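Local coordinates for protein Aac(6')-ib (Escherichia coli, PDB 1V0C) that probably transfers an acetyl group from acetyl-CoA to the 6'-amino group of aminoglycosides such as kanamycin, giving resistance to these antibiotics, at residues Y40-R45 against D118-N123; T79-M84 against G91-Y96; G104-E109 against V178-G183. The protein carries 2 engineered substitutions. All blocks are in the same frame, centred on the assembly; numbering follows the deposited sequence.

Interaction 1: Y40-R45 against D118-N123; sequences YEWLNR and DQLLAN. With KNC (kanamycin c), chain C.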
# COMPACT_ATOMS: atom_id res chain seq x y z
N TYR A 40 13.90 -7.12 -3.91
CA TYR A 40 14.71 -7.83 -2.92
C TYR A 40 15.72 -6.87 -2.27
O TYR A 40 15.86 -6.83 -1.05
CB TYR A 40 15.44 -9.03 -3.58
CG TYR A 40 16.69 -9.49 -2.82
CD1 TYR A 40 16.60 -10.06 -1.56
CD2 TYR A 40 17.96 -9.33 -3.38
CE1 TYR A 40 17.73 -10.47 -0.87
CE2 TYR A 40 19.11 -9.74 -2.71
CZ TYR A 40 19.00 -10.30 -1.46
OH TYR A 40 20.12 -10.72 -0.80
N GLU A 41 16.41 -6.10 -3.09
CA GLU A 41 17.34 -5.09 -2.60
C GLU A 41 16.62 -4.06 -1.72
O GLU A 41 17.06 -3.75 -0.61
CB GLU A 41 18.03 -4.38 -3.76
CG GLU A 41 18.90 -3.24 -3.27
CD GLU A 41 19.72 -2.57 -4.36
OE1 GLU A 41 19.60 -2.92 -5.55
OE2 GLU A 41 20.50 -1.68 -3.98
N TRP A 42 15.52 -3.51 -2.22
CA TRP A 42 14.75 -2.55 -1.43
C TRP A 42 14.37 -3.08 -0.04
O TRP A 42 14.53 -2.37 0.94
CB TRP A 42 13.49 -2.15 -2.17
CG TRP A 42 13.76 -1.35 -3.36
CD1 TRP A 42 14.98 -0.84 -3.78
CD2 TRP A 42 12.80 -0.92 -4.33
NE1 TRP A 42 14.81 -0.12 -4.94
CE2 TRP A 42 13.48 -0.15 -5.30
CE3 TRP A 42 11.41 -1.10 -4.46
CZ2 TRP A 42 12.82 0.45 -6.37
CZ3 TRP A 42 10.76 -0.53 -5.55
CH2 TRP A 42 11.47 0.25 -6.48
N LEU A 43 13.87 -4.31 0.01
CA LEU A 43 13.32 -4.89 1.26
C LEU A 43 14.39 -5.19 2.30
O LEU A 43 14.10 -5.58 3.42
CB LEU A 43 12.49 -6.16 0.96
CG LEU A 43 11.19 -5.94 0.18
CD1 LEU A 43 10.56 -7.29 -0.13
CD2 LEU A 43 10.21 -5.03 0.99
N ASN A 44 15.65 -4.98 1.91
CA ASN A 44 16.77 -5.14 2.81
C ASN A 44 17.45 -3.81 3.15
O ASN A 44 18.47 -3.80 3.80
CB ASN A 44 17.75 -6.17 2.23
CG ASN A 44 17.25 -7.60 2.40
OD1 ASN A 44 17.40 -8.16 3.47
ND2 ASN A 44 16.64 -8.19 1.36
N ARG A 45 16.87 -2.69 2.72
CA ARG A 45 17.39 -1.38 3.14
C ARG A 45 16.89 -1.11 4.56
O ARG A 45 15.76 -1.47 4.91
CB ARG A 45 17.02 -0.31 2.12
CG ARG A 45 17.73 -0.49 0.77
CD ARG A 45 17.32 0.50 -0.29
NE ARG A 45 18.14 0.37 -1.50
CZ ARG A 45 17.96 1.04 -2.64
NH1 ARG A 45 16.98 1.93 -2.77
NH2 ARG A 45 18.78 0.82 -3.65
N ASP A 118 -0.75 -1.00 0.88
CA ASP A 118 0.53 -0.94 1.58
C ASP A 118 1.54 -0.36 0.60
O ASP A 118 1.42 -0.57 -0.60
CB ASP A 118 1.02 -2.33 1.98
CG ASP A 118 0.01 -3.10 2.79
OD1 ASP A 118 -0.12 -2.80 3.99
OD2 ASP A 118 -0.63 -4.03 2.23
N GLN A 119 2.53 0.37 1.09
CA GLN A 119 3.53 0.93 0.19
C GLN A 119 4.82 1.29 0.92
O GLN A 119 4.84 1.36 2.14
CB GLN A 119 2.98 2.12 -0.63
CG GLN A 119 2.76 3.42 0.15
CD GLN A 119 1.78 3.25 1.30
OE1 GLN A 119 0.62 2.79 1.11
NE2 GLN A 119 2.22 3.64 2.50
N LEU A 120 5.88 1.50 0.15
CA LEU A 120 7.16 1.91 0.70
C LEU A 120 7.88 2.77 -0.35
O LEU A 120 7.64 2.62 -1.55
CB LEU A 120 8.02 0.68 1.06
CG LEU A 120 8.46 -0.30 -0.05
CD1 LEU A 120 9.86 0.05 -0.64
CD2 LEU A 120 8.42 -1.75 0.41
N LEU A 121 8.75 3.66 0.11
CA LEU A 121 9.67 4.38 -0.74
C LEU A 121 11.06 3.72 -0.68
O LEU A 121 11.58 3.41 0.41
CB LEU A 121 9.70 5.86 -0.36
CG LEU A 121 8.43 6.69 -0.65
CD1 LEU A 121 8.51 8.11 -0.02
CD2 LEU A 121 8.18 6.78 -2.16
N ALA A 122 11.65 3.49 -1.85
CA ALA A 122 12.93 2.79 -1.99
C ALA A 122 14.12 3.53 -1.39
O ALA A 122 15.04 2.90 -0.88
CB ALA A 122 13.19 2.52 -3.45
N ASN A 123 14.11 4.87 -1.49
CA ASN A 123 15.31 5.67 -1.20
C ASN A 123 15.18 6.48 0.07
O ASN A 123 14.29 7.33 0.17
CB ASN A 123 15.66 6.58 -2.40
CG ASN A 123 15.84 5.81 -3.70
OD1 ASN A 123 16.58 4.83 -3.76
ND2 ASN A 123 15.14 6.23 -4.74
C2 KNC C . 3.84 -6.39 4.67
C3 KNC C . 4.24 -6.01 6.13
C4 KNC C . 4.30 -4.49 6.28
C5 KNC C . 2.96 -3.93 5.82
C6 KNC C . 3.21 -2.51 5.65
C7 KNC C . -2.63 -7.38 4.65
C8 KNC C . -1.65 -7.87 3.58
C9 KNC C . -0.18 -7.67 4.02
C10 KNC C . 0.11 -6.23 4.53
C11 KNC C . -0.94 -5.72 5.59
C12 KNC C . -2.38 -5.90 5.03
C13 KNC C . -1.77 -9.87 2.17
C14 KNC C . -2.80 -11.01 1.99
C15 KNC C . -2.49 -12.19 2.93
C16 KNC C . -1.05 -12.69 2.75
C17 KNC C . -0.04 -11.53 2.90
C18 KNC C . 1.44 -12.05 2.76
N2 KNC C . -0.65 -4.31 6.02
N3 KNC C . -4.04 -7.69 4.24
N4 KNC C . -3.42 -13.30 2.72
C1 KNC C . 2.49 -5.73 4.25
O5 KNC C . 2.55 -4.33 4.48
O7 KNC C . 5.48 -6.63 6.57
O8 KNC C . 4.51 -4.09 7.64
O9 KNC C . 1.42 -6.25 5.06
O1 KNC C . 1.93 -1.91 5.47
O10 KNC C . 0.72 -7.99 2.94
O11 KNC C . -1.92 -9.26 3.50
O12 KNC C . -0.40 -10.40 1.98
O13 KNC C . -4.12 -10.52 2.23
O14 KNC C . -0.80 -13.70 3.74
O15 KNC C . 2.15 -11.30 1.75
N6 KNC C . 3.67 -7.83 4.56
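Ala122 puts its methyl over one face of the Trp42 indole, a CH-pi contact in which CB sits 3.4 Å from the centroid of the five-membered ring and 17° off its normal. The touch is close, and it stands where the backbones approach each other most nearly. Two leucines extend the apolar patch: Leu43 CD2 meets Leu120 CD2 at 3.8 Å, the two side chains crossing at about a right angle. Leu43 leaves its backbone pointing away from the strand, and only its branched end comes back to make the touch. Leu120 holds CG between its own N and carbonyl carbon (chi1 63°), which turns its branched end toward the helix: CD2 reaches Leu43 and CD1 comes near Trp42 CE3. The two segments are the end of helix 36-42, with the type I turn Trp42 to Arg45, and the end of strand 114-121. Strand 114-121 is a central strand of the GNAT sheet and receives acetyl-CoA: Leu121 N donates to the cofactor, while at the other end of the segment Asp118 OD1 accepts from kanamycin O1 at 2.7 Å and from its N2 at 2.6 Å. The polar contacts gather round Arg45. The extended chain carries Arg45 NH1 to the backbone O of Ala122 at 2.9 Å, nearly straight at 162°; the acceptor lies in the guanidinium plane, although the donor stands well above the carbonyl plane. A weak second bond runs from NH1 to Asn123 OD1, whose amide also reaches Gln126 through ND2. Arg45 NH2 closes a 3.1 Å salt bridge to Glu41 OE2, met from above the carboxylate plane. Trp42 CD1 lies over one face of the Arg45 guanidinium, 3.5 Å from its plane and toward the rim.

Interaction 2: T79-M84 against G91-Y96; sequences TPYIAM and GYAQSY. With KNC (kanamycin c), chain C.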
# COMPACT_ATOMS: atom_id res chain seq x y z
N THR A 79 -2.32 -7.23 -5.71
CA THR A 79 -1.72 -6.64 -6.92
C THR A 79 -0.52 -5.75 -6.54
O THR A 79 -0.70 -4.76 -5.82
CB THR A 79 -2.74 -5.79 -7.69
OG1 THR A 79 -3.90 -6.59 -7.98
CG2 THR A 79 -2.15 -5.27 -8.97
N PRO A 80 0.70 -6.10 -7.02
CA PRO A 80 1.91 -5.27 -6.84
C PRO A 80 2.16 -4.22 -7.93
O PRO A 80 1.90 -4.46 -9.13
CB PRO A 80 3.03 -6.31 -6.84
CG PRO A 80 2.56 -7.38 -7.79
CD PRO A 80 1.01 -7.39 -7.69
N TYR A 81 2.67 -3.07 -7.51
CA TYR A 81 2.97 -1.93 -8.38
C TYR A 81 4.37 -1.43 -8.07
O TYR A 81 4.88 -1.60 -6.96
CB TYR A 81 2.02 -0.75 -8.13
CG TYR A 81 0.56 -1.11 -8.13
CD1 TYR A 81 -0.16 -1.22 -9.33
CD2 TYR A 81 -0.13 -1.32 -6.91
CE1 TYR A 81 -1.52 -1.55 -9.33
CE2 TYR A 81 -1.50 -1.67 -6.90
CZ TYR A 81 -2.17 -1.79 -8.11
OH TYR A 81 -3.51 -2.11 -8.10
N ILE A 82 4.97 -0.79 -9.07
CA ILE A 82 6.19 -0.05 -8.87
C ILE A 82 5.80 1.39 -9.04
O ILE A 82 5.07 1.74 -9.98
CB ILE A 82 7.31 -0.50 -9.86
CG1 ILE A 82 7.73 -1.94 -9.54
CG2 ILE A 82 8.51 0.48 -9.81
CD1 ILE A 82 8.29 -2.19 -8.09
N ALA A 83 6.19 2.22 -8.07
CA ALA A 83 5.99 3.66 -8.19
C ALA A 83 7.12 4.26 -9.02
O ALA A 83 8.30 3.95 -8.81
CB ALA A 83 5.88 4.33 -6.81
N MET A 84 6.73 5.14 -9.95
CA MET A 84 7.63 5.76 -10.90
C MET A 84 7.66 7.29 -10.75
O MET A 84 6.64 7.94 -10.53
CB MET A 84 7.21 5.39 -12.34
CG MET A 84 7.22 3.90 -12.66
SD MET A 84 8.83 3.09 -12.52
CE MET A 84 9.66 3.92 -13.89
N GLY A 91 9.59 3.26 -5.53
CA GLY A 91 8.96 2.52 -4.44
C GLY A 91 8.10 1.37 -4.90
O GLY A 91 7.89 1.18 -6.10
N TYR A 92 7.58 0.63 -3.92
CA TYR A 92 6.69 -0.50 -4.14
C TYR A 92 5.36 -0.19 -3.47
O TYR A 92 5.32 0.42 -2.39
CB TYR A 92 7.31 -1.79 -3.55
CG TYR A 92 6.35 -2.99 -3.48
CD1 TYR A 92 6.18 -3.83 -4.58
CD2 TYR A 92 5.64 -3.27 -2.31
CE1 TYR A 92 5.31 -4.92 -4.53
CE2 TYR A 92 4.77 -4.36 -2.25
CZ TYR A 92 4.61 -5.17 -3.38
OH TYR A 92 3.76 -6.25 -3.35
N ALA A 93 4.26 -0.57 -4.12
CA ALA A 93 2.95 -0.55 -3.51
C ALA A 93 2.20 -1.82 -3.85
O ALA A 93 2.54 -2.51 -4.82
CB ALA A 93 2.14 0.71 -3.94
N GLN A 94 1.19 -2.12 -3.06
CA GLN A 94 0.26 -3.18 -3.37
C GLN A 94 -1.16 -2.76 -2.99
O GLN A 94 -1.37 -1.96 -2.06
CB GLN A 94 0.63 -4.50 -2.67
CG GLN A 94 0.88 -4.36 -1.17
CD GLN A 94 1.24 -5.67 -0.50
OE1 GLN A 94 2.01 -6.47 -1.04
NE2 GLN A 94 0.72 -5.88 0.70
N SER A 95 -2.14 -3.31 -3.72
CA SER A 95 -3.54 -3.22 -3.33
C SER A 95 -4.06 -4.63 -3.19
O SER A 95 -3.51 -5.56 -3.79
CB SER A 95 -4.35 -2.40 -4.35
OG SER A 95 -4.36 -3.07 -5.61
N TYR A 96 -5.08 -4.83 -2.38
CA TYR A 96 -5.60 -6.16 -2.18
C TYR A 96 -7.12 -6.06 -1.93
O TYR A 96 -7.60 -5.04 -1.44
CB TYR A 96 -4.88 -6.89 -1.01
CG TYR A 96 -4.93 -6.15 0.32
CD1 TYR A 96 -6.03 -6.28 1.17
CD2 TYR A 96 -3.88 -5.30 0.72
CE1 TYR A 96 -6.12 -5.58 2.38
CE2 TYR A 96 -3.95 -4.59 1.96
CZ TYR A 96 -5.09 -4.74 2.77
OH TYR A 96 -5.23 -4.08 3.98
C2 KNC C . 3.84 -6.39 4.67
C3 KNC C . 4.24 -6.01 6.13
C4 KNC C . 4.30 -4.49 6.28
C5 KNC C . 2.96 -3.93 5.82
C6 KNC C . 3.21 -2.51 5.65
C7 KNC C . -2.63 -7.38 4.65
C8 KNC C . -1.65 -7.87 3.58
C9 KNC C . -0.18 -7.67 4.02
C10 KNC C . 0.11 -6.23 4.53
C11 KNC C . -0.94 -5.72 5.59
C12 KNC C . -2.38 -5.90 5.03
C13 KNC C . -1.77 -9.87 2.17
C14 KNC C . -2.80 -11.01 1.99
C15 KNC C . -2.49 -12.19 2.93
C16 KNC C . -1.05 -12.69 2.75
C17 KNC C . -0.04 -11.53 2.90
C18 KNC C . 1.44 -12.05 2.76
N2 KNC C . -0.65 -4.31 6.02
N3 KNC C . -4.04 -7.69 4.24
N4 KNC C . -3.42 -13.30 2.72
C1 KNC C . 2.49 -5.73 4.25
O5 KNC C . 2.55 -4.33 4.48
O7 KNC C . 5.48 -6.63 6.57
O8 KNC C . 4.51 -4.09 7.64
O9 KNC C . 1.42 -6.25 5.06
O1 KNC C . 1.93 -1.91 5.47
O10 KNC C . 0.72 -7.99 2.94
O11 KNC C . -1.92 -9.26 3.50
O12 KNC C . -0.40 -10.40 1.98
O13 KNC C . -4.12 -10.52 2.23
O14 KNC C . -0.80 -13.70 3.74
O15 KNC C . 2.15 -11.30 1.75
N6 KNC C . 3.67 -7.83 4.56
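Tyr81 and Ala93 form a hydrogen-bonded pair at the middle of this antiparallel hairpin: Tyr81 N gives to Ala93 O at 2.8 Å, and Ala93 N returns a longer bond to Tyr81 O. Thr79 and Ser95 form a second pair of reciprocal hydrogen bonds, and Ala83 N adds one to Gly91 O. The dense face carries Tyr81, Ala93 and Ser95 under helix 131-144. Here Tyr81 OH meets Ser95 OG at 2.8 Å near the plane of the ring, a bond either hydroxyl could donate. The side chain of Thr79, at the more exposed end, packs more loosely, its CB 3.8 Å from Ser95 OG. On the other face, Pro80 CB packs 3.5 Å from Tyr92 CE1. Tyr92 swings its ring out with CG anti to the backbone N (chi1 169°), which brings Tyr92 OH to Gln94 OE1, to which it donates at 2.9 Å, in the carbonyl plane and on a lone pair. Gln94 NE2 donates to kanamycin O10 at 3.1 Å and also to Asp118 OD2. Tyr92 at OE1 and Asp118 at NE2 together orient the amide, probably fixing which end of Gln94 meets the ligand.

Interaction 3: G104-E109 against V178-G183; sequences GWWEEE and VTTPDG. Engineered in segment 104-109: Trp105 (natural residue Arg). Engineered in segment 178-183: Asp182 (natural residue Tyr). With KNC (kanamycin c), chain C.
The indole of Trp105, an engineered residue, is sandwiched. Pro181 CD lies over one face, 3.5 Å from the centroid of the six-membered ring and 11° off its normal, a CH-pi contact almost over the centre; the opposite face takes kanamycin, whose C7 stands 3.5 Å above the plane, nearer the rim. At the edge comes the carboxylate of Asp182, also engineered, with OD2 3.6 Å from Trp105 CH2 and its plane turned 88° against the ring. Trp106 uses its own edge on the antibiotic: NE1 points at kanamycin N3 from 2.9 Å, near the ring plane. The far side of this indole reaches back to strand 173-180, where Trp106 CH2 is 3.9 Å from Thr180 CG2 and CZ3 touches Val178 CG2 more loosely. Thr180 serves both rings, since its CB also packs 3.5 Å from Trp105 CZ3. Thr180 OG1 sits between the backbone N and the carbonyl carbon (chi1 79°), an orientation that lets it give a 2.9 Å bond to Gly183 O in the carbonyl plane, on a lone pair. Gly183 O accepts from Thr180 N as well, while Gly183 N returns a bond to Thr180 O, closing the type I turn of this hairpin. No hydrogen bond crosses between the segments; the Pro181-Trp105 face contact and the methyls of Thr180 and Val178 against Trp106 carry it. Tyr96, on strand 88-97, meets the Trp106 ring with planes nearly parallel. The loop 104-109 and the turn between strands 173-180 and 183-191 in this variant make an aromatic wall of the kanamycin site, consistent with the acceptor side of a GNAT acetyltransferase.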
# COMPACT_ATOMS: atom_id res chain seq x y z
N GLY A 104 -6.40 -15.23 8.70
CA GLY A 104 -6.78 -14.35 9.83
C GLY A 104 -6.99 -12.88 9.47
O GLY A 104 -7.37 -12.06 10.33
N TRP A 105 -6.75 -12.55 8.20
CA TRP A 105 -6.88 -11.18 7.70
C TRP A 105 -8.31 -10.75 7.36
O TRP A 105 -9.02 -11.43 6.60
CB TRP A 105 -5.99 -10.99 6.48
CG TRP A 105 -4.54 -10.98 6.80
CD1 TRP A 105 -3.65 -12.01 6.64
CD2 TRP A 105 -3.80 -9.88 7.33
NE1 TRP A 105 -2.40 -11.61 7.05
CE2 TRP A 105 -2.46 -10.30 7.47
CE3 TRP A 105 -4.14 -8.57 7.71
CZ2 TRP A 105 -1.45 -9.47 7.98
CZ3 TRP A 105 -3.15 -7.74 8.20
CH2 TRP A 105 -1.82 -8.20 8.34
N TRP A 106 -8.74 -9.63 7.93
CA TRP A 106 -10.02 -8.95 7.56
C TRP A 106 -11.25 -9.85 7.64
O TRP A 106 -12.13 -9.79 6.80
CB TRP A 106 -9.90 -8.23 6.19
CG TRP A 106 -8.60 -7.51 6.14
CD1 TRP A 106 -7.54 -7.77 5.30
CD2 TRP A 106 -8.15 -6.50 7.06
NE1 TRP A 106 -6.47 -6.96 5.63
CE2 TRP A 106 -6.81 -6.18 6.70
CE3 TRP A 106 -8.75 -5.83 8.15
CZ2 TRP A 106 -6.07 -5.20 7.38
CZ3 TRP A 106 -8.00 -4.87 8.82
CH2 TRP A 106 -6.67 -4.57 8.44
N GLU A 107 -11.31 -10.67 8.69
CA GLU A 107 -12.40 -11.67 8.82
C GLU A 107 -13.80 -11.10 9.04
O GLU A 107 -14.78 -11.79 8.79
CB GLU A 107 -12.07 -12.68 9.89
CG GLU A 107 -10.90 -13.56 9.52
CD GLU A 107 -10.62 -14.60 10.57
OE1 GLU A 107 -11.07 -14.41 11.73
OE2 GLU A 107 -9.96 -15.60 10.23
N GLU A 108 -13.90 -9.86 9.51
CA GLU A 108 -15.20 -9.21 9.68
C GLU A 108 -15.67 -8.45 8.43
O GLU A 108 -16.76 -7.90 8.43
CB GLU A 108 -15.16 -8.24 10.87
CG GLU A 108 -14.77 -8.86 12.22
CD GLU A 108 -14.50 -7.79 13.29
OE1 GLU A 108 -13.74 -8.11 14.25
OE2 GLU A 108 -15.04 -6.64 13.19
N GLU A 109 -14.83 -8.39 7.40
CA GLU A 109 -15.23 -7.69 6.17
C GLU A 109 -16.40 -8.43 5.50
O GLU A 109 -16.42 -9.65 5.46
CB GLU A 109 -14.04 -7.53 5.20
CG GLU A 109 -14.35 -6.62 3.99
CD GLU A 109 -14.94 -5.27 4.41
OE1 GLU A 109 -14.19 -4.41 4.89
OE2 GLU A 109 -16.16 -5.04 4.25
N VAL A 178 -7.48 -2.08 15.46
CA VAL A 178 -7.94 -3.44 15.14
C VAL A 178 -6.78 -4.39 15.34
O VAL A 178 -5.63 -3.99 15.20
CB VAL A 178 -8.41 -3.57 13.66
CG1 VAL A 178 -9.65 -2.72 13.42
CG2 VAL A 178 -7.26 -3.21 12.68
N THR A 179 -7.08 -5.65 15.67
CA THR A 179 -6.05 -6.66 15.80
C THR A 179 -5.94 -7.37 14.46
O THR A 179 -6.95 -7.76 13.88
CB THR A 179 -6.40 -7.72 16.86
OG1 THR A 179 -6.74 -7.05 18.08
CG2 THR A 179 -5.17 -8.62 17.14
N THR A 180 -4.71 -7.51 13.97
CA THR A 180 -4.46 -8.24 12.72
C THR A 180 -3.45 -9.35 13.01
O THR A 180 -2.90 -9.41 14.10
CB THR A 180 -3.90 -7.32 11.60
OG1 THR A 180 -2.50 -7.09 11.81
CG2 THR A 180 -4.66 -5.98 11.50
N PRO A 181 -3.22 -10.26 12.04
CA PRO A 181 -2.11 -11.21 12.20
C PRO A 181 -0.72 -10.57 12.37
O PRO A 181 0.16 -11.21 12.92
CB PRO A 181 -2.17 -12.06 10.92
CG PRO A 181 -3.63 -11.92 10.45
CD PRO A 181 -3.97 -10.49 10.78
N ASP A 182 -0.52 -9.35 11.89
CA ASP A 182 0.71 -8.61 12.20
C ASP A 182 0.62 -7.75 13.50
O ASP A 182 1.38 -6.75 13.63
CB ASP A 182 1.11 -7.68 11.03
CG ASP A 182 1.62 -8.42 9.77
OD1 ASP A 182 1.92 -9.65 9.83
OD2 ASP A 182 1.73 -7.74 8.71
N GLY A 183 -0.29 -8.05 14.43
CA GLY A 183 -0.43 -7.23 15.66
C GLY A 183 -1.48 -6.13 15.53
O GLY A 183 -2.12 -6.02 14.48
C2 KNC C . 3.84 -6.39 4.67
C3 KNC C . 4.24 -6.01 6.13
C4 KNC C . 4.30 -4.49 6.28
C5 KNC C . 2.96 -3.93 5.82
C6 KNC C . 3.21 -2.51 5.65
C7 KNC C . -2.63 -7.38 4.65
C8 KNC C . -1.65 -7.87 3.58
C9 KNC C . -0.18 -7.67 4.02
C10 KNC C . 0.11 -6.23 4.53
C11 KNC C . -0.94 -5.72 5.59
C12 KNC C . -2.38 -5.90 5.03
C13 KNC C . -1.77 -9.87 2.17
C14 KNC C . -2.80 -11.01 1.99
C15 KNC C . -2.49 -12.19 2.93
C16 KNC C . -1.05 -12.69 2.75
C17 KNC C . -0.04 -11.53 2.90
C18 KNC C . 1.44 -12.05 2.76
N2 KNC C . -0.65 -4.31 6.02
N3 KNC C . -4.04 -7.69 4.24
N4 KNC C . -3.42 -13.30 2.72
C1 KNC C . 2.49 -5.73 4.25
O5 KNC C . 2.55 -4.33 4.48
O7 KNC C . 5.48 -6.63 6.57
O8 KNC C . 4.51 -4.09 7.64
O9 KNC C . 1.42 -6.25 5.06
O1 KNC C . 1.93 -1.91 5.47
O10 KNC C . 0.72 -7.99 2.94
O11 KNC C . -1.92 -9.26 3.50
O12 KNC C . -0.40 -10.40 1.98
O13 KNC C . -4.12 -10.52 2.23
O14 KNC C . -0.80 -13.70 3.74
O15 KNC C . 2.15 -11.30 1.75
N6 KNC C . 3.67 -7.83 4.56

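From the N terminus, helix 36-42 and its following turn open interaction 1, which closes only at residues 118-123. Within that long excursion the chain makes the hairpin of interaction 2, 79-84 against 91-96, a short local closure lying wholly between the two halves of interaction 1. Loop 104-109 then opens interaction 3 before interaction 1 has closed, and 178-183 completes it, so these two cross. Interactions 1 and 2 meet directly, because strands 88-97 and 114-121 are neighbours in the sheet; Leu120 N pairs with Tyr92 O. Interaction 3 ties the far edge strand 173-180 to the loop leaving the hairpin, and all three reach kanamycin.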